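Local coordinates for vacuolar protein sorting 29 (Cryptosporidium parvum, PDB 2A22) that probably acts in vesicle-borne protein transport as the VPS29 component of retromer, using a calcineurin-like phosphoesterase fold as a scaffold, at residues F184-L189 against Y197-R202; T150-V155 against A175-A180; Y82-D87 against E105-Q110. One frame throughout, in Å; residues are numbered along the deposited sequence.

Contact 1: residues F184-L189 against Y197-R202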
ATOM      1  N   PHE A 184       0.635   6.794   4.540  1.00 16.42           N
ATOM      2  CA  PHE A 184       1.285   5.615   3.990  1.00 15.10           C
ATOM      3  C   PHE A 184       1.873   4.841   5.182  1.00 16.87           C
ATOM      4  O   PHE A 184       1.813   5.310   6.335  1.00 14.04           O
ATOM      5  CB  PHE A 184       2.365   5.987   2.947  1.00 11.26           C
ATOM      6  CG  PHE A 184       3.563   6.716   3.537  1.00 18.10           C
ATOM      7  CD1 PHE A 184       4.666   6.005   4.042  1.00 15.28           C
ATOM      8  CD2 PHE A 184       3.588   8.108   3.582  1.00 16.38           C
ATOM      9  CE1 PHE A 184       5.775   6.673   4.578  1.00 17.23           C
ATOM     10  CE2 PHE A 184       4.669   8.790   4.127  1.00 15.35           C
ATOM     11  CZ  PHE A 184       5.781   8.067   4.618  1.00 17.85           C
ATOM     12  N   MET A 185       2.446   3.673   4.896  1.00 15.90           N
ATOM     13  CA  MET A 185       3.100   2.857   5.912  1.00 15.00           C
ATOM     14  C   MET A 185       4.492   2.431   5.471  1.00 15.20           C
ATOM     15  O   MET A 185       4.754   2.201   4.284  1.00 14.00           O
ATOM     16  CB  MET A 185       2.279   1.611   6.208  1.00 13.36           C
ATOM     17  CG  MET A 185       0.923   1.918   6.799  1.00 15.07           C
ATOM     18  SD  MET A 185      -0.036   0.427   6.856  1.00 15.30           S
ATOM     19  CE  MET A 185      -1.485   1.056   7.691  1.00 12.22           C
ATOM     20  N   LEU A 186       5.388   2.331   6.438  1.00 16.88           N
ATOM     21  CA  LEU A 186       6.675   1.706   6.189  1.00 17.16           C
ATOM     22  C   LEU A 186       6.774   0.555   7.169  1.00 16.58           C
ATOM     23  O   LEU A 186       6.596   0.750   8.366  1.00 18.44           O
ATOM     24  CB  LEU A 186       7.814   2.716   6.318  1.00 14.68           C
ATOM     25  CG  LEU A 186       8.012   3.676   5.129  1.00 17.06           C
ATOM     26  CD1 LEU A 186       8.852   4.891   5.521  1.00 14.99           C
ATOM     27  CD2 LEU A 186       8.698   2.944   3.983  1.00 14.68           C
ATOM     28  N   MET A 187       6.983  -0.655   6.646  1.00 17.41           N
ATOM     29  CA  MET A 187       6.927  -1.884   7.444  1.00 16.61           C
ATOM     30  C   MET A 187       8.312  -2.532   7.453  1.00 18.19           C
ATOM     31  O   MET A 187       8.813  -2.970   6.391  1.00 18.58           O
ATOM     32  CB  MET A 187       5.883  -2.858   6.835  1.00 18.24           C
ATOM     33  CG  MET A 187       5.714  -4.199   7.597  1.00 17.02           C
ATOM     34  SD  MET A 187       4.383  -5.219   6.948  1.00 20.11           S
ATOM     35  CE  MET A 187       3.171  -4.945   8.185  1.00 35.88           C
ATOM     36  N   ALA A 188       8.944  -2.591   8.625  1.00 16.50           N
ATOM     37  CA  ALA A 188      10.254  -3.241   8.735  1.00 14.65           C
ATOM     38  C   ALA A 188      10.022  -4.704   9.085  1.00 17.70           C
ATOM     39  O   ALA A 188       9.362  -5.019  10.086  1.00 15.86           O
ATOM     40  CB  ALA A 188      11.121  -2.592   9.801  1.00 14.42           C
ATOM     41  N   LEU A 189      10.572  -5.582   8.254  1.00 14.22           N
ATOM     42  CA  LEU A 189      10.538  -6.993   8.521  1.00 16.64           C
ATOM     43  C   LEU A 189      11.941  -7.497   8.839  1.00 16.48           C
ATOM     44  O   LEU A 189      12.896  -7.283   8.062  1.00 17.22           O
ATOM     45  CB  LEU A 189       9.936  -7.733   7.322  1.00 18.87           C
ATOM     46  CG  LEU A 189       8.513  -7.328   6.894  1.00 19.43           C
ATOM     47  CD1 LEU A 189       8.195  -7.950   5.538  1.00 21.93           C
ATOM     48  CD2 LEU A 189       7.468  -7.745   7.915  1.00 20.84           C
ATOM     49  N   TYR A 197       5.471   1.205  10.871  1.00 14.93           N
ATOM     50  CA  TYR A 197       5.283   2.646  11.034  1.00 14.71           C
ATOM     51  C   TYR A 197       4.194   3.202  10.120  1.00 16.23           C
ATOM     52  O   TYR A 197       4.249   3.061   8.903  1.00 15.90           O
ATOM     53  CB  TYR A 197       6.598   3.347  10.775  1.00 15.27           C
ATOM     54  CG  TYR A 197       7.673   2.901  11.737  1.00 16.88           C
ATOM     55  CD1 TYR A 197       7.696   3.385  13.059  1.00 18.58           C
ATOM     56  CD2 TYR A 197       8.662   1.987  11.343  1.00 17.69           C
ATOM     57  CE1 TYR A 197       8.696   2.968  13.978  1.00 17.93           C
ATOM     58  CE2 TYR A 197       9.671   1.581  12.244  1.00 20.17           C
ATOM     59  CZ  TYR A 197       9.679   2.076  13.561  1.00 18.53           C
ATOM     60  OH  TYR A 197      10.664   1.672  14.468  1.00 19.17           O
ATOM     61  N   VAL A 198       3.192   3.819  10.732  1.00 16.19           N
ATOM     62  CA  VAL A 198       2.064   4.356  10.024  1.00 16.92           C
ATOM     63  C   VAL A 198       2.166   5.882   9.997  1.00 16.77           C
ATOM     64  O   VAL A 198       2.140   6.535  11.051  1.00 16.39           O
ATOM     65  CB  VAL A 198       0.752   3.913  10.719  1.00 17.12           C
ATOM     66  CG1 VAL A 198      -0.477   4.570  10.064  1.00 14.77           C
ATOM     67  CG2 VAL A 198       0.630   2.371  10.692  1.00 16.20           C
ATOM     68  N   TYR A 199       2.279   6.451   8.799  1.00 15.62           N
ATOM     69  CA  TYR A 199       2.429   7.929   8.660  1.00 15.27           C
ATOM     70  C   TYR A 199       1.114   8.567   8.209  1.00 15.22           C
ATOM     71  O   TYR A 199       0.460   8.044   7.330  1.00 16.77           O
ATOM     72  CB  TYR A 199       3.543   8.293   7.671  1.00 14.07           C
ATOM     73  CG  TYR A 199       4.902   7.871   8.186  1.00 18.35           C
ATOM     74  CD1 TYR A 199       5.698   8.755   8.885  1.00 16.78           C
ATOM     75  CD2 TYR A 199       5.355   6.565   8.022  1.00 16.91           C
ATOM     76  CE1 TYR A 199       6.942   8.358   9.395  1.00 24.07           C
ATOM     77  CE2 TYR A 199       6.589   6.168   8.503  1.00 19.04           C
ATOM     78  CZ  TYR A 199       7.362   7.065   9.213  1.00 20.92           C
ATOM     79  OH  TYR A 199       8.559   6.663   9.713  1.00 20.64           O
ATOM     80  N   ASP A 200       0.723   9.667   8.841  1.00 17.60           N
ATOM     81  CA  ASP A 200      -0.342  10.506   8.326  1.00 20.77           C
ATOM     82  C   ASP A 200      -0.018  11.994   8.484  1.00 23.40           C
ATOM     83  O   ASP A 200       0.759  12.375   9.366  1.00 25.09           O
ATOM     84  CB  ASP A 200      -1.698  10.137   8.938  1.00 21.20           C
ATOM     85  CG  ASP A 200      -1.828  10.551  10.415  1.00 27.01           C
ATOM     86  OD1 ASP A 200      -0.853  10.484  11.172  1.00 29.10           O
ATOM     87  OD2 ASP A 200      -2.940  10.906  10.829  1.00 30.86           O
ATOM     88  N   LEU A 201      -0.586  12.812   7.599  1.00 22.53           N
ATOM     89  CA  LEU A 201      -0.363  14.240   7.608  1.00 22.17           C
ATOM     90  C   LEU A 201      -1.643  14.945   8.031  1.00 23.98           C
ATOM     91  O   LEU A 201      -2.640  14.891   7.323  1.00 23.09           O
ATOM     92  CB  LEU A 201       0.071  14.738   6.213  1.00 20.48           C
ATOM     93  CG  LEU A 201       0.307  16.257   6.000  1.00 21.61           C
ATOM     94  CD1 LEU A 201       1.306  16.805   6.995  1.00 24.26           C
ATOM     95  CD2 LEU A 201       0.833  16.520   4.604  1.00 21.38           C
ATOM     96  N   ARG A 202      -1.607  15.592   9.188  1.00 26.29           N
ATOM     97  CA  ARG A 202      -2.746  16.361   9.715  1.00 30.06           C
ATOM     98  C   ARG A 202      -2.231  17.725  10.212  1.00 30.30           C
ATOM     99  O   ARG A 202      -1.177  17.815  10.866  1.00 27.43           O
ATOM    100  CB  ARG A 202      -3.451  15.600  10.837  1.00 29.41           C
ATOM    101  CG  ARG A 202      -4.165  14.304  10.354  1.00 36.01           C
ATOM    102  CD  ARG A 202      -4.856  13.479  11.466  1.00 38.42           C
ATOM    103  NE  ARG A 202      -3.921  13.005  12.499  1.00 46.14           N
ATOM    104  CZ  ARG A 202      -3.879  13.479  13.746  1.00 50.93           C
ATOM    105  NH1 ARG A 202      -4.726  14.436  14.137  1.00 53.88           N
ATOM    106  NH2 ARG A 202      -2.988  13.004  14.609  1.00 48.34           N
TER
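Phe184 and Tyr199 face each other as a hydrogen-bonded pair, and so do Leu186 and Tyr197, with Met185 and Val198 as the non-hydrogen-bonded pair in the middle. The two segments run antiparallel, their N-to-C directions 160° apart, as the neighbouring arms of the beta hairpin formed by strands 183-190 and 193-202 in one sheet of the alpha-beta-beta-alpha sandwich. Each hydrogen-bonded pair is joined by two backbone bonds; the bond from Phe184 N to Tyr199 O, at 3.1 Å, is the longest of the four. Between them, the CA-H of Met185 makes a further contact with Tyr197 O at 3.2 Å.

Side chains of the paired residues meet on both faces. Phe184 carries its ring between its own backbone N and carbonyl carbon (chi1 67°), and this lays the ring alongside Tyr199, whose CB sits over one of its faces in a CH-pi contact, 3.9 Å from the centroid. The two rings, with planes 14° apart, form an offset pair with little overlap. Leu186 continues this face, sending CD1 obliquely to Tyr199 CE2. The inner strand 26-31 flanks Phe184 through Leu29 and Ile31, and Phe47 meets its ring edge-to-face. On the other face Met185 and Val198 run alongside each other from neighbouring strands, and the extended methionine chain brings both CG and CE to 3.9 Å from Val198 CG2.

Contact 2: residues T150-V155 against A175-A180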
ATOM      1  N   THR A 150     -10.682   2.183   0.062  1.00 19.04           N
ATOM      2  CA  THR A 150     -11.636   2.897   0.921  1.00 17.62           C
ATOM      3  C   THR A 150     -11.129   4.219   1.526  1.00 17.93           C
ATOM      4  O   THR A 150     -11.913   4.971   2.122  1.00 18.52           O
ATOM      5  CB  THR A 150     -12.061   1.987   2.038  1.00 17.23           C
ATOM      6  OG1 THR A 150     -10.898   1.613   2.795  1.00 18.65           O
ATOM      7  CG2 THR A 150     -12.701   0.711   1.446  1.00 17.25           C
ATOM      8  N   HIS A 151      -9.822   4.482   1.402  1.00 16.93           N
ATOM      9  CA  HIS A 151      -9.154   5.639   2.066  1.00 15.41           C
ATOM     10  C   HIS A 151      -9.178   5.593   3.595  1.00 15.72           C
ATOM     11  O   HIS A 151      -8.953   6.608   4.251  1.00 14.82           O
ATOM     12  CB  HIS A 151      -9.706   7.010   1.569  1.00 14.71           C
ATOM     13  CG  HIS A 151      -9.476   7.269   0.104  1.00 15.11           C
ATOM     14  ND1 HIS A 151      -9.418   8.543  -0.427  1.00 13.00           N
ATOM     15  CD2 HIS A 151      -9.282   6.420  -0.934  1.00 13.08           C
ATOM     16  CE1 HIS A 151      -9.213   8.464  -1.726  1.00 15.15           C
ATOM     17  NE2 HIS A 151      -9.126   7.188  -2.061  1.00 14.65           N
ATOM     18  N   LYS A 152      -9.417   4.416   4.158  1.00 16.46           N
ATOM     19  CA  LYS A 152      -9.397   4.247   5.574  1.00 20.76           C
ATOM     20  C   LYS A 152      -8.114   3.575   6.012  1.00 22.11           C
ATOM     21  O   LYS A 152      -7.946   2.354   5.859  1.00 21.68           O
ATOM     22  CB  LYS A 152     -10.586   3.423   6.072  1.00 23.47           C
ATOM     23  CG  LYS A 152     -10.744   3.554   7.606  1.00 26.51           C
ATOM     24  CD  LYS A 152     -11.807   2.645   8.190  1.00 31.79           C
ATOM     25  CE  LYS A 152     -12.238   3.205   9.576  1.00 44.52           C
ATOM     26  NZ  LYS A 152     -13.224   2.344  10.318  1.00 44.00           N
ATOM     27  N   LEU A 153      -7.239   4.389   6.592  1.00 21.22           N
ATOM     28  CA  LEU A 153      -6.006   3.937   7.203  1.00 23.77           C
ATOM     29  C   LEU A 153      -6.334   2.940   8.312  1.00 25.27           C
ATOM     30  O   LEU A 153      -7.159   3.221   9.193  1.00 27.14           O
ATOM     31  CB  LEU A 153      -5.265   5.142   7.770  1.00 22.25           C
ATOM     32  CG  LEU A 153      -3.824   5.092   8.278  1.00 23.65           C
ATOM     33  CD1 LEU A 153      -2.847   4.529   7.238  1.00 19.04           C
ATOM     34  CD2 LEU A 153      -3.442   6.513   8.724  1.00 23.57           C
ATOM     35  N   ARG A 154      -5.733   1.756   8.241  1.00 22.86           N
ATOM     36  CA  ARG A 154      -6.036   0.736   9.232  1.00 22.96           C
ATOM     37  C   ARG A 154      -4.973  -0.348   9.380  1.00 22.25           C
ATOM     38  O   ARG A 154      -4.368  -0.792   8.400  1.00 17.57           O
ATOM     39  CB  ARG A 154      -7.367   0.056   8.932  1.00 26.43           C
ATOM     40  CG  ARG A 154      -7.867  -0.789  10.109  1.00 31.74           C
ATOM     41  CD  ARG A 154      -9.279  -1.294   9.888  1.00 41.22           C
ATOM     42  NE  ARG A 154      -9.426  -2.067   8.654  1.00 45.16           N
ATOM     43  CZ  ARG A 154     -10.571  -2.606   8.237  1.00 48.13           C
ATOM     44  NH1 ARG A 154     -11.684  -2.471   8.945  1.00 51.06           N
ATOM     45  NH2 ARG A 154     -10.608  -3.277   7.100  1.00 51.33           N
ATOM     46  N   VAL A 155      -4.789  -0.771  10.624  1.00 21.63           N
ATOM     47  CA  VAL A 155      -3.954  -1.904  10.986  1.00 21.44           C
ATOM     48  C   VAL A 155      -4.790  -2.765  11.911  1.00 23.62           C
ATOM     49  O   VAL A 155      -5.272  -2.275  12.937  1.00 21.48           O
ATOM     50  CB  VAL A 155      -2.774  -1.463  11.860  1.00 22.48           C
ATOM     51  CG1 VAL A 155      -1.932  -2.685  12.313  1.00 15.63           C
ATOM     52  CG2 VAL A 155      -1.956  -0.414  11.165  1.00 22.82           C
ATOM     53  N   ALA A 175     -15.734   9.533  -0.867  1.00 20.82           N
ATOM     54  CA  ALA A 175     -16.876   9.615   0.064  1.00 21.86           C
ATOM     55  C   ALA A 175     -16.914   8.453   1.064  1.00 22.08           C
ATOM     56  O   ALA A 175     -17.643   8.519   2.079  1.00 20.44           O
ATOM     57  CB  ALA A 175     -18.227   9.700  -0.705  1.00 22.37           C
ATOM     58  N   LEU A 176     -16.141   7.395   0.783  1.00 21.35           N
ATOM     59  CA  LEU A 176     -16.022   6.266   1.722  1.00 22.42           C
ATOM     60  C   LEU A 176     -15.388   6.675   3.042  1.00 24.08           C
ATOM     61  O   LEU A 176     -15.806   6.214   4.112  1.00 25.20           O
ATOM     62  CB  LEU A 176     -15.260   5.104   1.086  1.00 23.33           C
ATOM     63  CG  LEU A 176     -15.996   4.020   0.285  1.00 23.99           C
ATOM     64  CD1 LEU A 176     -17.387   4.433  -0.195  1.00 27.83           C
ATOM     65  CD2 LEU A 176     -15.153   3.404  -0.866  1.00 22.50           C
ATOM     66  N   THR A 177     -14.390   7.560   2.979  1.00 24.37           N
ATOM     67  CA  THR A 177     -13.739   8.078   4.186  1.00 21.52           C
ATOM     68  C   THR A 177     -13.447   9.576   3.988  1.00 23.04           C
ATOM     69  O   THR A 177     -12.304   9.968   3.688  1.00 20.01           O
ATOM     70  CB  THR A 177     -12.443   7.308   4.498  1.00 22.95           C
ATOM     71  OG1 THR A 177     -12.668   5.901   4.350  1.00 20.48           O
ATOM     72  CG2 THR A 177     -11.921   7.633   5.922  1.00 17.36           C
ATOM     73  N   PRO A 178     -14.487  10.423   4.135  1.00 23.84           N
ATOM     74  CA  PRO A 178     -14.346  11.824   3.738  1.00 24.32           C
ATOM     75  C   PRO A 178     -13.236  12.536   4.542  1.00 24.91           C
ATOM     76  O   PRO A 178     -13.110  12.325   5.747  1.00 24.01           O
ATOM     77  CB  PRO A 178     -15.721  12.424   4.040  1.00 24.44           C
ATOM     78  CG  PRO A 178     -16.357  11.495   4.984  1.00 26.59           C
ATOM     79  CD  PRO A 178     -15.820  10.134   4.694  1.00 23.98           C
ATOM     80  N   ASP A 179     -12.428  13.336   3.851  1.00 25.35           N
ATOM     81  CA  ASP A 179     -11.274  14.011   4.451  1.00 28.91           C
ATOM     82  C   ASP A 179     -10.260  13.100   5.212  1.00 27.70           C
ATOM     83  O   ASP A 179      -9.647  13.502   6.210  1.00 27.24           O
ATOM     84  CB  ASP A 179     -11.770  15.194   5.302  1.00 33.16           C
ATOM     85  CG  ASP A 179     -12.703  16.132   4.506  1.00 35.40           C
ATOM     86  OD1 ASP A 179     -12.455  16.337   3.301  1.00 38.86           O
ATOM     87  OD2 ASP A 179     -13.680  16.656   5.075  1.00 42.26           O
ATOM     88  N   ALA A 180     -10.092  11.870   4.737  1.00 24.41           N
ATOM     89  CA  ALA A 180      -8.959  11.045   5.152  1.00 22.97           C
ATOM     90  C   ALA A 180      -7.695  11.866   4.901  1.00 22.49           C
ATOM     91  O   ALA A 180      -7.580  12.569   3.888  1.00 18.35           O
ATOM     92  CB  ALA A 180      -8.912   9.768   4.370  1.00 19.01           C
TER
HETATM   93  O   HOH W   1     -10.859  10.601   1.388  1.00 17.87           O
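Thr177 turns its hydroxyl toward the backbone of Thr150, and OG1 donates to Thr150 O over 2.5 Å, an unusually short distance whose exact value should not be pressed. The donor does not lie in the plane of that carbonyl but is tilted 32° from it. The threonine's two branches divide the work: with OG1 anti to its own carbonyl carbon (chi1 -45°), the hydroxyl serves the carbonyl of Thr150, while CG2 lies against His151 O at 3.6 Å. Leu176, one residue earlier, lays CB against the same Thr150 oxygen and brings CD2 to 4.0 Å from Thr150 CA.

His151 points its CB at the opposing loop, but the ring swings off from it. The meeting is made by CB, 4.0 Å from both Thr177 CB and Ala180 CB, and by the carbonyl oxygen, Ala180 CB lying 3.2 Å from His151 O. The imidazole instead reaches a water through ND1, and the water also bonds Thr177 O, 2.8 Å away; on the far side of the ring, NE2 is hydrogen-bonded to Lys35. Thr150 OG1 bonds Asp128 OD2 and weakly accepts from Lys152 N.

Ala180 is brought back to His151 by a type II beta turn from Thr177, closed by the bond from Ala180 N to Thr177 O. Two loops of the calcineurin-like phosphoesterase fold thus meet beside what may be a vacant metal site, whose residues Leu176 touches.

Contact 3: residues Y82-D87 against E105-Q110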
ATOM      1  N   TYR A  82       5.747  -3.530  -6.731  1.00 17.36           N
ATOM      2  CA  TYR A  82       4.523  -4.197  -7.146  1.00 17.70           C
ATOM      3  C   TYR A  82       3.364  -3.220  -7.100  1.00 16.87           C
ATOM      4  O   TYR A  82       3.107  -2.584  -6.056  1.00 17.75           O
ATOM      5  CB  TYR A  82       4.236  -5.397  -6.214  1.00 18.74           C
ATOM      6  CG  TYR A  82       5.361  -6.419  -6.263  1.00 19.83           C
ATOM      7  CD1 TYR A  82       5.296  -7.475  -7.149  1.00 21.36           C
ATOM      8  CD2 TYR A  82       6.516  -6.294  -5.458  1.00 21.25           C
ATOM      9  CE1 TYR A  82       6.314  -8.402  -7.252  1.00 24.11           C
ATOM     10  CE2 TYR A  82       7.567  -7.235  -5.546  1.00 21.25           C
ATOM     11  CZ  TYR A  82       7.439  -8.289  -6.458  1.00 27.37           C
ATOM     12  OH  TYR A  82       8.414  -9.259  -6.620  1.00 29.73           O
ATOM     13  N   ILE A  83       2.647  -3.119  -8.217  1.00 14.85           N
ATOM     14  CA  ILE A  83       1.490  -2.244  -8.344  1.00 15.76           C
ATOM     15  C   ILE A  83       0.339  -3.049  -8.861  1.00 17.45           C
ATOM     16  O   ILE A  83       0.450  -3.771  -9.877  1.00 20.59           O
ATOM     17  CB  ILE A  83       1.773  -1.072  -9.311  1.00 16.10           C
ATOM     18  CG1 ILE A  83       2.949  -0.217  -8.780  1.00 18.86           C
ATOM     19  CG2 ILE A  83       0.504  -0.234  -9.549  1.00 15.66           C
ATOM     20  CD1 ILE A  83       3.568   0.799  -9.806  1.00 18.72           C
ATOM     21  N   VAL A  84      -0.782  -2.967  -8.156  1.00 17.89           N
ATOM     22  CA  VAL A  84      -1.978  -3.634  -8.633  1.00 16.10           C
ATOM     23  C   VAL A  84      -2.948  -2.604  -9.229  1.00 17.77           C
ATOM     24  O   VAL A  84      -2.881  -1.413  -8.923  1.00 14.70           O
ATOM     25  CB  VAL A  84      -2.646  -4.504  -7.545  1.00 15.39           C
ATOM     26  CG1 VAL A  84      -1.707  -5.655  -7.178  1.00 15.05           C
ATOM     27  CG2 VAL A  84      -3.053  -3.650  -6.307  1.00 11.68           C
ATOM     28  N   SER A  85      -3.825  -3.081 -10.092  1.00 18.55           N
ATOM     29  CA  SER A  85      -4.854  -2.258 -10.714  1.00 22.64           C
ATOM     30  C   SER A  85      -5.973  -1.836  -9.746  1.00 20.24           C
ATOM     31  O   SER A  85      -6.569  -2.675  -9.058  1.00 23.43           O
ATOM     32  CB  SER A  85      -5.473  -3.048 -11.875  1.00 22.56           C
ATOM     33  OG  SER A  85      -6.183  -2.150 -12.697  1.00 35.40           O
ATOM     34  N   GLY A  86      -6.269  -0.544  -9.702  1.00 20.45           N
ATOM     35  CA  GLY A  86      -7.438  -0.047  -8.981  1.00 19.14           C
ATOM     36  C   GLY A  86      -8.592   0.308  -9.899  1.00 21.64           C
ATOM     37  O   GLY A  86      -8.479   0.178 -11.099  1.00 22.93           O
ATOM     38  N   ASP A  87      -9.703   0.770  -9.332  1.00 24.39           N
ATOM     39  CA  ASP A  87     -10.920   1.066 -10.108  1.00 27.85           C
ATOM     40  C   ASP A  87     -10.845   2.356 -10.948  1.00 27.80           C
ATOM     41  O   ASP A  87     -11.657   2.554 -11.818  1.00 25.37           O
ATOM     42  CB  ASP A  87     -12.159   1.116  -9.197  1.00 28.16           C
ATOM     43  CG  ASP A  87     -12.070   2.189  -8.127  1.00 32.26           C
ATOM     44  OD1 ASP A  87     -11.026   2.341  -7.466  1.00 40.99           O
ATOM     45  OD2 ASP A  87     -13.064   2.896  -7.916  1.00 41.72           O
ATOM     46  N   GLU A 105      -4.346  -7.796 -10.968  1.00 23.16           N
ATOM     47  CA  GLU A 105      -5.393  -7.552 -10.015  1.00 26.69           C
ATOM     48  C   GLU A 105      -4.946  -7.891  -8.578  1.00 26.13           C
ATOM     49  O   GLU A 105      -5.410  -7.294  -7.607  1.00 24.06           O
ATOM     50  CB  GLU A 105      -6.632  -8.360 -10.406  1.00 26.70           C
ATOM     51  CG  GLU A 105      -7.832  -8.077  -9.527  1.00 34.95           C
ATOM     52  CD  GLU A 105      -9.163  -8.466 -10.173  1.00 46.40           C
ATOM     53  OE1 GLU A 105      -9.161  -9.370 -11.046  1.00 50.21           O
ATOM     54  OE2 GLU A 105     -10.206  -7.871  -9.791  1.00 46.70           O
ATOM     55  N   TYR A 106      -4.067  -8.871  -8.440  1.00 26.45           N
ATOM     56  CA  TYR A 106      -3.537  -9.158  -7.140  1.00 28.71           C
ATOM     57  C   TYR A 106      -2.166  -9.752  -7.276  1.00 26.59           C
ATOM     58  O   TYR A 106      -1.800 -10.192  -8.360  1.00 23.92           O
ATOM     59  CB  TYR A 106      -4.481 -10.048  -6.341  1.00 35.81           C
ATOM     60  CG  TYR A 106      -4.696 -11.413  -6.908  1.00 41.21           C
ATOM     61  CD1 TYR A 106      -3.781 -12.450  -6.642  1.00 46.28           C
ATOM     62  CD2 TYR A 106      -5.825 -11.693  -7.681  1.00 45.19           C
ATOM     63  CE1 TYR A 106      -3.968 -13.746  -7.155  1.00 49.04           C
ATOM     64  CE2 TYR A 106      -6.040 -12.993  -8.202  1.00 51.27           C
ATOM     65  CZ  TYR A 106      -5.101 -14.016  -7.929  1.00 50.50           C
ATOM     66  OH  TYR A 106      -5.291 -15.298  -8.430  1.00 50.29           O
ATOM     67  N   VAL A 107      -1.412  -9.714  -6.175  1.00 25.51           N
ATOM     68  CA  VAL A 107      -0.005 -10.111  -6.109  1.00 24.00           C
ATOM     69  C   VAL A 107       0.166 -10.799  -4.752  1.00 24.09           C
ATOM     70  O   VAL A 107      -0.464 -10.406  -3.758  1.00 20.70           O
ATOM     71  CB  VAL A 107       0.903  -8.829  -6.204  1.00 24.82           C
ATOM     72  CG1 VAL A 107       2.198  -8.951  -5.430  1.00 25.62           C
ATOM     73  CG2 VAL A 107       1.159  -8.443  -7.663  1.00 25.99           C
ATOM     74  N   VAL A 108       0.983 -11.852  -4.718  1.00 24.02           N
ATOM     75  CA  VAL A 108       1.420 -12.451  -3.452  1.00 22.36           C
ATOM     76  C   VAL A 108       2.910 -12.530  -3.547  1.00 21.84           C
ATOM     77  O   VAL A 108       3.452 -13.037  -4.532  1.00 22.39           O
ATOM     78  CB  VAL A 108       0.825 -13.837  -3.218  1.00 23.65           C
ATOM     79  CG1 VAL A 108       1.303 -14.426  -1.867  1.00 21.54           C
ATOM     80  CG2 VAL A 108      -0.680 -13.761  -3.261  1.00 19.55           C
ATOM     81  N   VAL A 109       3.585 -11.958  -2.563  1.00 22.25           N
ATOM     82  CA  VAL A 109       5.044 -11.852  -2.645  1.00 24.03           C
ATOM     83  C   VAL A 109       5.660 -12.287  -1.336  1.00 23.34           C
ATOM     84  O   VAL A 109       5.147 -11.946  -0.258  1.00 24.84           O
ATOM     85  CB  VAL A 109       5.521 -10.427  -3.116  1.00 25.57           C
ATOM     86  CG1 VAL A 109       4.912  -9.366  -2.291  1.00 25.10           C
ATOM     87  CG2 VAL A 109       7.030 -10.302  -3.099  1.00 27.92           C
ATOM     88  N   GLN A 110       6.721 -13.087  -1.435  1.00 21.73           N
ATOM     89  CA  GLN A 110       7.414 -13.583  -0.247  1.00 23.92           C
ATOM     90  C   GLN A 110       8.459 -12.535   0.118  1.00 21.31           C
ATOM     91  O   GLN A 110       9.335 -12.248  -0.673  1.00 21.48           O
ATOM     92  CB  GLN A 110       8.069 -14.947  -0.545  1.00 26.20           C
ATOM     93  CG  GLN A 110       8.814 -15.610   0.625  1.00 26.93           C
ATOM     94  CD  GLN A 110       7.888 -16.141   1.697  1.00 32.67           C
ATOM     95  OE1 GLN A 110       8.190 -16.058   2.885  1.00 37.28           O
ATOM     96  NE2 GLN A 110       6.758 -16.686   1.292  1.00 31.10           N
TER
HETATM   97  O   HOH W   2      -6.541  -4.971  -7.386  1.00 22.63           O
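Tyr82 and Val109 reach out from facing strands, the valine settling over one face of the phenol ring with CB above it. Its CG2 makes the closer approach, 3.9 Å from Tyr82 CZ and as near to the hydroxyl oxygen. Val107 meets the same ring obliquely, its side chain crossing that of the tyrosine at about a right angle, with CG1 3.8 Å from Tyr82 CD1. The two branches of Val107 serve different partners: Val107 CG2 turns the other way and lies 4.0 Å from Val84 CG1. Val84 in turn rests that CG1 near Tyr106 CA, with its CB 3.9 Å from Glu105 O. Val84 CG1 stands anti to its carbonyl carbon (chi1 -65°), the placing that delivers this methyl to the facing strand.

No direct hydrogen bond joins the two segments, and the meeting is one of apolar side chains between the two sheets of the alpha-beta-beta-alpha sandwich, near their edges. Strand 81-83 is an outermost strand of one sheet and strand 106-111 an outermost strand of the other, so the contact lies where the edges of the two sheets face each other. Polar linkage comes through a water, which donates to Ser85 O at 2.8 Å and to Glu105 O at 2.6 Å and so bridges the two backbones just beyond Val84.

Further out, each side is held by its own sheet. Backbone bonds tie Tyr82 to Val59 and Cys61, whereas Val107 is bonded to Leu118 of strand 114-119. Leu118 also touches Tyr82 and Val84, and Leu60 touches both Tyr82 and Val109. Past Ser85 the chain leads to Asp87, whose OD1 accepts a hydrogen bond from Asn64 ND2 and has weak ones with His120 and His149.

How the contacts relate
From the N terminus, contact 3 comes first, closing a 17-residue excursion without helix or strand that carries the chain from the edge of one sheet to the edge of the other. Contact 2 follows, folding the loop after strand 161-165 back on the segment leading into strand 154-158. Contact 1 is last and closes the shortest loop, seven residues of a hairpin. The three stand in series, with none nested or crossed. Contacts 1 and 2 touch, since Met185 and Val198 pack on Leu153, and Met185 also on Val155, which joins the hairpin to the second sheet. Contact 3, which also joins the sheets, lies across the chain's centre from contact 1, about 19 Å between centres.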